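PDB 4O6K: interleukin 22 from Danio rerio, which probably acts as a secreted class II helical cytokine of the IL-10 family, signalling in immune defence through receptors on target cells. Local coordinates for residues T31-P35 and K125-E129; S47-A52 and Y136-C141; V59-E64 and V79-H84. All coordinates share one frame. Numbering follows the deposited sequence.

Overall arrangement
All three contacts hold together one compact all-helical chain, with their centres 15 to 16 Å apart. Interaction 2 is the buried contact, with seven of eight touching residues buried, and the covalent one: a disulfide joins helix 47-62 to helix 130-140. Interaction 3 uses the other end of helix 47-62, on the opposite side of the chain's centre, and mixes leucine and valine packing with one arginine-to-carbonyl hydrogen bond nearer the surface. Interaction 1, also partly buried, is the most polar, with a glutamate and a lysine binding the backbone of a loop. It touches both others, through Arg32 and Tyr136 toward interaction 2 and through Ala126 and Ile127 against Val62 of interaction 3.

Interaction 1 (T31-P35 and K125-E129); sequences TRLLP and KAIGE
Glu129 gives up the most surface here, and it spends its carboxylate on main-chain NH groups. At phi/psi -94°/-3°, it sends an m, t side chain to the loop 31-35. Glu129 OE2 accepts from Leu33 N at 2.7 Å and Glu129 OE1 from Leu34 N at 2.5 Å, both nearly straight, so one carboxylate binds two successive amides. This is possible because Leu33 adopts -95°/-40° between Arg32 (-139°/153°) and Leu34 (-64°/135°), turning both NH groups to the same side. The CA register pairs Leu33 with Ala126 at 6.3 Å and Leu34 with Glu129 at 6.9 Å.

In this class II helical cytokine fold, the contact fastens the loop between helices 10-24 and 39-42 to helix 119-128 and Glu129. Leu33 (m, t) points toward that helix: its CD1 lies 3.9 Å from Ala126 CB and its CG 3.8 Å from Lys125 CD, while Phe107 and Tyr111 of helix 102-117 also touch its side chain. Lys125 stretches out t, t, t before a final p turn, and its NZ donates to Thr31 O at 3.0 Å. Water 1 donates to that same Thr31 O (3.1 Å) and to Glu129 OE2 (2.6 Å). Within the loop, Arg32 NE donates to Leu34 O at 2.7 Å, and Arg32 NH2 continues to Tyr136 OH on helix 130-140.

Interaction 2 (S47-A52 and Y136-C141); sequences SCCINA and YLFESC
Two helical segments run nearly antiparallel, with axes 8.7 Å apart at closest approach and a signed crossing angle of -157°; the CA atoms of Cys48 and Ser140 come to 4.8 Å. Residues 47-52 are helical throughout, whereas the other helix stops at Ser140 and Cys141 leaves it at phi/psi -93°/26°.

Ser47 CB packs on Ser140 CB at 3.6 Å while Ser47 OG hydrogen-bonds to Met41 O. Cys48, with chi1 t, forms the disulfide to Cys141 (chi1 m): SG to SG is 2.0 Å and chi3 is 100°. The close approach of the backbones puts Cys48 CA only 3.2 Å from Ser140 OG, a hydroxyl that donates to Tyr136 O in its own helix at 2.7 Å. Water 2 accepts from Cys48 N (3.0 Å) and lies 3.2 Å from Ser140 O. Cys49 faces away and pairs with Cys94 in a second disulfide. Asn51 bends back so that ND2 donates to Ser47 O at 2.8 Å, leaving OD1 3.6 Å from Tyr136 CD2 at the ring edge and CB 3.7 Å from Leu137 CD2. Ala52 N meets that same Leu137 CD2 at 3.7 Å.

In this IL-10-family class II cytokine bundle the disulfide ties the start of helix 47-62 to the chain's C-terminal end, with Leu90 of helix 76-93 packed on Cys48, Ala52, Leu137 and Cys141, and Leu42 of helix 39-42 against Tyr136 and Ser140.

Interaction 3 (V59-E64 and V79-H84); sequences VNHVLE and VREGLH
This is mixed apolar and polar packing between the end of helix 47-62 and the first half of helix 76-93, partly buried and without any salt bridge. The closest CA pair is Val59 and Arg80, at 5.9 Å. Residues 79-84 form regular helix, whereas 59-62 widen into a pi-type turn and Leu63 departs at phi/psi -101°/23°.

Leu63 (m, t) points toward the facing helix, its CD1 meeting Leu83 CD1 at 3.6 Å and Val79 CG1 at 4.5 Å. Val59 (t) sits beside them, CG2 to Leu83 CB 4.2 Å and CG1 to His84 CB 4.2 Å. In the helical bundle of this IL-22 cytokine, only 14 residues separate the two segments in sequence, the short helix 69-72 among them, and the inner residues continue into the core: Leu63 also touches Ile127, Leu83 touches Tyr134, and Val79 touches Leu16 of helix 10-24.

Toward the surface Arg80, extended t, t before a p turn at chi3, lays its CG 3.9 Å from Val59 CG1 and curls its guanidinium over the helix end. Arg80 NH1 donates to Leu63 O at 3.0 Å and 155°, the carbonyl lying near the guanidinium plane.

Interaction 1 (T31-P35 and K125-E129)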
loop_
_atom_site.group_PDB
_atom_site.type_symbol
_atom_site.label_atom_id
_atom_site.label_comp_id
_atom_site.label_asym_id
_atom_site.label_seq_id
_atom_site.Cartn_x
_atom_site.Cartn_y
_atom_site.Cartn_z
ATOM N N THR A 31 14.668 5.856 6.373
ATOM C CA THR A 31 13.776 6.722 5.610
ATOM C C THR A 31 12.633 5.922 4.992
ATOM O O THR A 31 12.722 4.702 4.857
ATOM C CB THR A 31 14.534 7.470 4.501
ATOM O OG1 THR A 31 15.110 6.524 3.593
ATOM C CG2 THR A 31 15.638 8.328 5.101
ATOM N N ARG A 32 11.561 6.613 4.620
ATOM C CA ARG A 32 10.371 5.942 4.110
ATOM C C ARG A 32 9.734 6.665 2.926
ATOM O O ARG A 32 9.864 7.881 2.780
ATOM C CB ARG A 32 9.351 5.783 5.237
ATOM C CG ARG A 32 8.988 7.085 5.930
ATOM C CD ARG A 32 8.067 6.829 7.109
ATOM N NE ARG A 32 6.756 6.351 6.684
ATOM C CZ ARG A 32 5.976 5.565 7.418
ATOM N NH1 ARG A 32 6.380 5.160 8.616
ATOM N NH2 ARG A 32 4.796 5.178 6.954
ATOM N N LEU A 33 9.044 5.901 2.085
ATOM C CA LEU A 33 8.327 6.452 0.939
ATOM C C LEU A 33 6.864 6.718 1.285
ATOM O O LEU A 33 6.297 7.730 0.874
ATOM C CB LEU A 33 8.434 5.515 -0.264
ATOM C CG LEU A 33 9.854 5.292 -0.788
ATOM C CD1 LEU A 33 9.862 4.308 -1.947
ATOM C CD2 LEU A 33 10.488 6.615 -1.198
ATOM N N LEU A 34 6.255 5.799 2.032
ATOM C CA LEU A 34 4.896 5.995 2.526
ATOM C C LEU A 34 4.837 7.170 3.486
ATOM O O LEU A 34 5.701 7.307 4.353
ATOM C CB LEU A 34 4.377 4.747 3.245
ATOM C CG LEU A 34 3.775 3.574 2.475
ATOM C CD1 LEU A 34 3.334 2.511 3.466
ATOM C CD2 LEU A 34 2.601 4.029 1.626
ATOM N N PRO A 35 3.824 8.033 3.327
ATOM C CA PRO A 35 3.568 9.039 4.358
ATOM C C PRO A 35 3.273 8.355 5.687
ATOM O O PRO A 35 2.579 7.338 5.707
ATOM C CB PRO A 35 2.340 9.786 3.833
ATOM C CG PRO A 35 2.367 9.567 2.357
ATOM C CD PRO A 35 2.948 8.197 2.155
ATOM N N LYS A 125 11.954 -0.715 -2.324
ATOM C CA LYS A 125 11.711 0.041 -1.102
ATOM C C LYS A 125 10.218 0.182 -0.818
ATOM O O LYS A 125 9.764 -0.077 0.296
ATOM C CB LYS A 125 12.363 1.422 -1.189
ATOM C CG LYS A 125 12.308 2.210 0.108
ATOM C CD LYS A 125 13.068 3.520 -0.008
ATOM C CE LYS A 125 13.173 4.210 1.340
ATOM N NZ LYS A 125 13.773 3.317 2.368
ATOM N N ALA A 126 9.463 0.594 -1.832
ATOM C CA ALA A 126 8.017 0.740 -1.706
ATOM C C ALA A 126 7.344 -0.606 -1.449
ATOM O O ALA A 126 6.393 -0.695 -0.671
ATOM C CB ALA A 126 7.440 1.393 -2.951
ATOM N N ILE A 127 7.839 -1.646 -2.116
ATOM C CA ILE A 127 7.345 -3.007 -1.917
ATOM C C ILE A 127 7.466 -3.427 -0.455
ATOM O O ILE A 127 6.542 -4.013 0.114
ATOM C CB ILE A 127 8.106 -4.012 -2.814
ATOM C CG1 ILE A 127 7.536 -3.991 -4.233
ATOM C CG2 ILE A 127 8.009 -5.421 -2.261
ATOM C CD1 ILE A 127 8.403 -4.698 -5.250
ATOM N N GLY A 128 8.601 -3.102 0.154
ATOM C CA GLY A 128 8.834 -3.407 1.553
ATOM C C GLY A 128 7.912 -2.643 2.484
ATOM O O GLY A 128 7.723 -3.026 3.638
ATOM N N GLU A 129 7.337 -1.555 1.982
ATOM C CA GLU A 129 6.448 -0.723 2.782
ATOM C C GLU A 129 4.977 -1.103 2.617
ATOM O O GLU A 129 4.111 -0.533 3.277
ATOM C CB GLU A 129 6.644 0.751 2.417
ATOM C CG GLU A 129 8.047 1.274 2.685
ATOM C CD GLU A 129 8.171 2.764 2.439
ATOM O OE1 GLU A 129 7.144 3.469 2.522
ATOM O OE2 GLU A 129 9.294 3.235 2.162
HETATM O O HOH W 1 10.916 2.341 4.045
#

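Interaction 2 (S47-A52 and Y136-C141)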
loop_
_atom_site.group_PDB
_atom_site.type_symbol
_atom_site.label_atom_id
_atom_site.label_comp_id
_atom_site.label_asym_id
_atom_site.label_seq_id
_atom_site.Cartn_x
_atom_site.Cartn_y
_atom_site.Cartn_z
ATOM N N SER A 47 -8.783 8.952 6.585
ATOM C CA SER A 47 -7.573 8.134 6.510
ATOM C C SER A 47 -7.721 6.875 5.655
ATOM O O SER A 47 -6.805 6.517 4.915
ATOM C CB SER A 47 -7.120 7.746 7.918
ATOM O OG SER A 47 -6.594 8.868 8.606
ATOM N N CYS A 48 -8.862 6.201 5.766
ATOM C CA CYS A 48 -9.117 4.994 4.983
ATOM C C CYS A 48 -9.033 5.251 3.482
ATOM O O CYS A 48 -8.284 4.583 2.770
ATOM C CB CYS A 48 -10.486 4.405 5.328
ATOM S SG CYS A 48 -10.890 2.893 4.408
ATOM N N CYS A 49 -9.801 6.225 3.007
ATOM C CA CYS A 49 -9.871 6.511 1.579
ATOM C C CYS A 49 -8.583 7.144 1.058
ATOM O O CYS A 49 -8.236 6.975 -0.110
ATOM C CB CYS A 49 -11.069 7.411 1.276
ATOM S SG CYS A 49 -12.673 6.613 1.515
ATOM N N ILE A 50 -7.883 7.880 1.918
ATOM C CA ILE A 50 -6.586 8.440 1.549
ATOM C C ILE A 50 -5.585 7.325 1.266
ATOM O O ILE A 50 -4.913 7.326 0.234
ATOM C CB ILE A 50 -6.021 9.362 2.648
ATOM C CG1 ILE A 50 -6.802 10.676 2.701
ATOM C CG2 ILE A 50 -4.554 9.659 2.389
ATOM C CD1 ILE A 50 -6.495 11.521 3.918
ATOM N N ASN A 51 -5.502 6.364 2.180
ATOM C CA ASN A 51 -4.598 5.235 2.012
ATOM C C ASN A 51 -5.062 4.307 0.895
ATOM O O ASN A 51 -4.251 3.649 0.246
ATOM C CB ASN A 51 -4.463 4.457 3.323
ATOM C CG ASN A 51 -3.588 5.169 4.336
ATOM O OD1 ASN A 51 -2.379 5.302 4.144
ATOM N ND2 ASN A 51 -4.195 5.630 5.423
ATOM N N ALA A 52 -6.373 4.259 0.676
ATOM C CA ALA A 52 -6.942 3.458 -0.400
ATOM C C ALA A 52 -6.521 3.991 -1.763
ATOM O O ALA A 52 -6.385 3.235 -2.725
ATOM C CB ALA A 52 -8.458 3.426 -0.293
ATOM N N TYR A 136 -2.187 0.433 7.865
ATOM C CA TYR A 136 -2.920 1.695 7.847
ATOM C C TYR A 136 -4.374 1.473 7.445
ATOM O O TYR A 136 -5.294 1.999 8.072
ATOM C CB TYR A 136 -2.255 2.692 6.897
ATOM C CG TYR A 136 -0.921 3.211 7.386
ATOM C CD1 TYR A 136 -0.467 2.923 8.668
ATOM C CD2 TYR A 136 -0.115 3.989 6.566
ATOM C CE1 TYR A 136 0.750 3.395 9.119
ATOM C CE2 TYR A 136 1.104 4.465 7.008
ATOM C CZ TYR A 136 1.531 4.166 8.284
ATOM O OH TYR A 136 2.744 4.638 8.727
ATOM N N LEU A 137 -4.565 0.690 6.388
ATOM C CA LEU A 137 -5.893 0.333 5.910
ATOM C C LEU A 137 -6.668 -0.445 6.967
ATOM O O LEU A 137 -7.834 -0.160 7.225
ATOM C CB LEU A 137 -5.793 -0.482 4.621
ATOM C CG LEU A 137 -5.241 0.284 3.418
ATOM C CD1 LEU A 137 -4.848 -0.671 2.305
ATOM C CD2 LEU A 137 -6.264 1.295 2.926
ATOM N N PHE A 138 -6.011 -1.433 7.566
ATOM C CA PHE A 138 -6.626 -2.260 8.601
ATOM C C PHE A 138 -7.230 -1.415 9.720
ATOM O O PHE A 138 -8.367 -1.635 10.126
ATOM C CB PHE A 138 -5.596 -3.236 9.181
ATOM C CG PHE A 138 -6.174 -4.247 10.137
ATOM C CD1 PHE A 138 -6.347 -3.938 11.478
ATOM C CD2 PHE A 138 -6.537 -5.508 9.695
ATOM C CE1 PHE A 138 -6.871 -4.866 12.357
ATOM C CE2 PHE A 138 -7.063 -6.438 10.570
ATOM C CZ PHE A 138 -7.229 -6.117 11.902
ATOM N N GLU A 139 -6.466 -0.446 10.212
ATOM C CA GLU A 139 -6.905 0.360 11.345
ATOM C C GLU A 139 -7.885 1.467 10.956
ATOM O O GLU A 139 -8.870 1.701 11.654
ATOM C CB GLU A 139 -5.695 0.958 12.066
ATOM C CG GLU A 139 -4.757 -0.100 12.621
ATOM C CD GLU A 139 -3.976 0.374 13.827
ATOM O OE1 GLU A 139 -4.065 1.573 14.166
ATOM O OE2 GLU A 139 -3.278 -0.458 14.444
ATOM N N SER A 140 -7.624 2.140 9.840
ATOM C CA SER A 140 -8.436 3.288 9.446
ATOM C C SER A 140 -9.755 2.895 8.780
ATOM O O SER A 140 -10.729 3.652 8.833
ATOM C CB SER A 140 -7.642 4.197 8.507
ATOM O OG SER A 140 -7.369 3.558 7.271
ATOM N N CYS A 141 -9.788 1.717 8.164
ATOM C CA CYS A 141 -10.993 1.247 7.485
ATOM C C CYS A 141 -11.897 0.368 8.359
ATOM O O CYS A 141 -12.620 -0.450 7.833
ATOM C CB CYS A 141 -10.646 0.484 6.201
ATOM S SG CYS A 141 -9.635 1.428 5.047
HETATM O O HOH W 2 -10.989 6.680 7.867
#

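Interaction 3 (V59-E64 and V79-H84)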
loop_
_atom_site.group_PDB
_atom_site.type_symbol
_atom_site.label_atom_id
_atom_site.label_comp_id
_atom_site.label_asym_id
_atom_site.label_seq_id
_atom_site.Cartn_x
_atom_site.Cartn_y
_atom_site.Cartn_z
ATOM N N VAL A 59 -0.936 -0.721 -6.703
ATOM C CA VAL A 59 -1.355 -1.779 -7.614
ATOM C C VAL A 59 -0.901 -1.482 -9.041
ATOM O O VAL A 59 -0.456 -2.376 -9.761
ATOM C CB VAL A 59 -2.888 -1.962 -7.585
ATOM C CG1 VAL A 59 -3.340 -2.925 -8.672
ATOM C CG2 VAL A 59 -3.335 -2.455 -6.216
ATOM N N ASN A 60 -1.001 -0.218 -9.436
ATOM C CA ASN A 60 -0.633 0.197 -10.785
ATOM C C ASN A 60 0.875 0.303 -11.020
ATOM O O ASN A 60 1.353 -0.003 -12.111
ATOM C CB ASN A 60 -1.294 1.538 -11.118
ATOM C CG ASN A 60 -2.786 1.409 -11.346
ATOM O OD1 ASN A 60 -3.269 0.375 -11.807
ATOM N ND2 ASN A 60 -3.528 2.462 -11.023
ATOM N N HIS A 61 1.623 0.728 -10.007
ATOM C CA HIS A 61 3.036 1.045 -10.206
ATOM C C HIS A 61 4.001 0.138 -9.450
ATOM O O HIS A 61 4.922 -0.426 -10.041
ATOM C CB HIS A 61 3.313 2.495 -9.799
ATOM C CG HIS A 61 2.715 3.511 -10.723
ATOM N ND1 HIS A 61 1.389 3.881 -10.665
ATOM C CD2 HIS A 61 3.269 4.244 -11.718
ATOM C CE1 HIS A 61 1.150 4.794 -11.590
ATOM N NE2 HIS A 61 2.273 5.032 -12.242
ATOM N N VAL A 62 3.795 -0.000 -8.144
ATOM C CA VAL A 62 4.781 -0.663 -7.300
ATOM C C VAL A 62 4.762 -2.184 -7.441
ATOM O O VAL A 62 5.814 -2.820 -7.514
ATOM C CB VAL A 62 4.559 -0.295 -5.817
ATOM C CG1 VAL A 62 5.568 -1.002 -4.929
ATOM C CG2 VAL A 62 4.645 1.214 -5.630
ATOM N N LEU A 63 3.567 -2.762 -7.495
ATOM C CA LEU A 63 3.432 -4.214 -7.481
ATOM C C LEU A 63 3.188 -4.772 -8.879
ATOM O O LEU A 63 2.665 -5.876 -9.036
ATOM C CB LEU A 63 2.293 -4.624 -6.549
ATOM C CG LEU A 63 2.364 -4.050 -5.134
ATOM C CD1 LEU A 63 1.080 -4.344 -4.385
ATOM C CD2 LEU A 63 3.569 -4.587 -4.381
ATOM N N GLU A 64 3.587 -4.010 -9.889
ATOM C CA GLU A 64 3.360 -4.383 -11.280
ATOM C C GLU A 64 4.171 -5.611 -11.683
ATOM O O GLU A 64 3.626 -6.704 -11.837
ATOM C CB GLU A 64 3.690 -3.201 -12.192
ATOM C CG GLU A 64 3.300 -3.394 -13.643
ATOM C CD GLU A 64 3.420 -2.113 -14.440
ATOM O OE1 GLU A 64 2.939 -2.078 -15.592
ATOM O OE2 GLU A 64 3.993 -1.138 -13.909
ATOM N N VAL A 79 -0.581 -11.235 -4.232
ATOM C CA VAL A 79 -0.724 -10.048 -3.395
ATOM C C VAL A 79 -1.420 -8.914 -4.141
ATOM O O VAL A 79 -2.399 -8.352 -3.650
ATOM C CB VAL A 79 0.642 -9.554 -2.882
ATOM C CG1 VAL A 79 0.502 -8.195 -2.213
ATOM C CG2 VAL A 79 1.244 -10.570 -1.924
ATOM N N ARG A 80 -0.919 -8.592 -5.333
ATOM C CA ARG A 80 -1.481 -7.516 -6.146
ATOM C C ARG A 80 -2.960 -7.734 -6.449
ATOM O O ARG A 80 -3.765 -6.807 -6.347
ATOM C CB ARG A 80 -0.700 -7.364 -7.454
ATOM C CG ARG A 80 -1.190 -6.215 -8.326
ATOM C CD ARG A 80 -0.510 -6.186 -9.690
ATOM N NE ARG A 80 -0.766 -7.391 -10.475
ATOM C CZ ARG A 80 0.112 -8.376 -10.635
ATOM N NH1 ARG A 80 1.308 -8.297 -10.070
ATOM N NH2 ARG A 80 -0.204 -9.437 -11.365
ATOM N N GLU A 81 -3.311 -8.959 -6.822
ATOM C CA GLU A 81 -4.696 -9.295 -7.137
ATOM C C GLU A 81 -5.580 -9.149 -5.904
ATOM O O GLU A 81 -6.705 -8.655 -5.991
ATOM C CB GLU A 81 -4.794 -10.712 -7.704
ATOM C CG GLU A 81 -4.198 -10.857 -9.095
ATOM C CD GLU A 81 -4.193 -12.289 -9.588
ATOM O OE1 GLU A 81 -5.012 -13.093 -9.092
ATOM O OE2 GLU A 81 -3.374 -12.611 -10.473
ATOM N N GLY A 82 -5.067 -9.585 -4.759
ATOM C CA GLY A 82 -5.762 -9.417 -3.497
ATOM C C GLY A 82 -5.919 -7.951 -3.136
ATOM O O GLY A 82 -6.991 -7.520 -2.711
ATOM N N LEU A 83 -4.845 -7.186 -3.307
ATOM C CA LEU A 83 -4.859 -5.760 -3.002
ATOM C C LEU A 83 -5.777 -4.987 -3.944
ATOM O O LEU A 83 -6.390 -3.998 -3.545
ATOM C CB LEU A 83 -3.443 -5.180 -3.056
ATOM C CG LEU A 83 -2.459 -5.677 -1.995
ATOM C CD1 LEU A 83 -1.340 -4.678 -1.791
ATOM C CD2 LEU A 83 -3.179 -5.936 -0.686
ATOM N N HIS A 84 -5.857 -5.429 -5.195
ATOM C CA HIS A 84 -6.769 -4.815 -6.153
ATOM C C HIS A 84 -8.219 -4.967 -5.706
ATOM O O HIS A 84 -9.003 -4.022 -5.786
ATOM C CB HIS A 84 -6.588 -5.421 -7.545
ATOM C CG HIS A 84 -7.563 -4.902 -8.556
ATOM N ND1 HIS A 84 -7.636 -3.570 -8.904
ATOM C CD2 HIS A 84 -8.513 -5.534 -9.287
ATOM C CE1 HIS A 84 -8.585 -3.405 -9.809
ATOM N NE2 HIS A 84 -9.132 -4.581 -10.058
#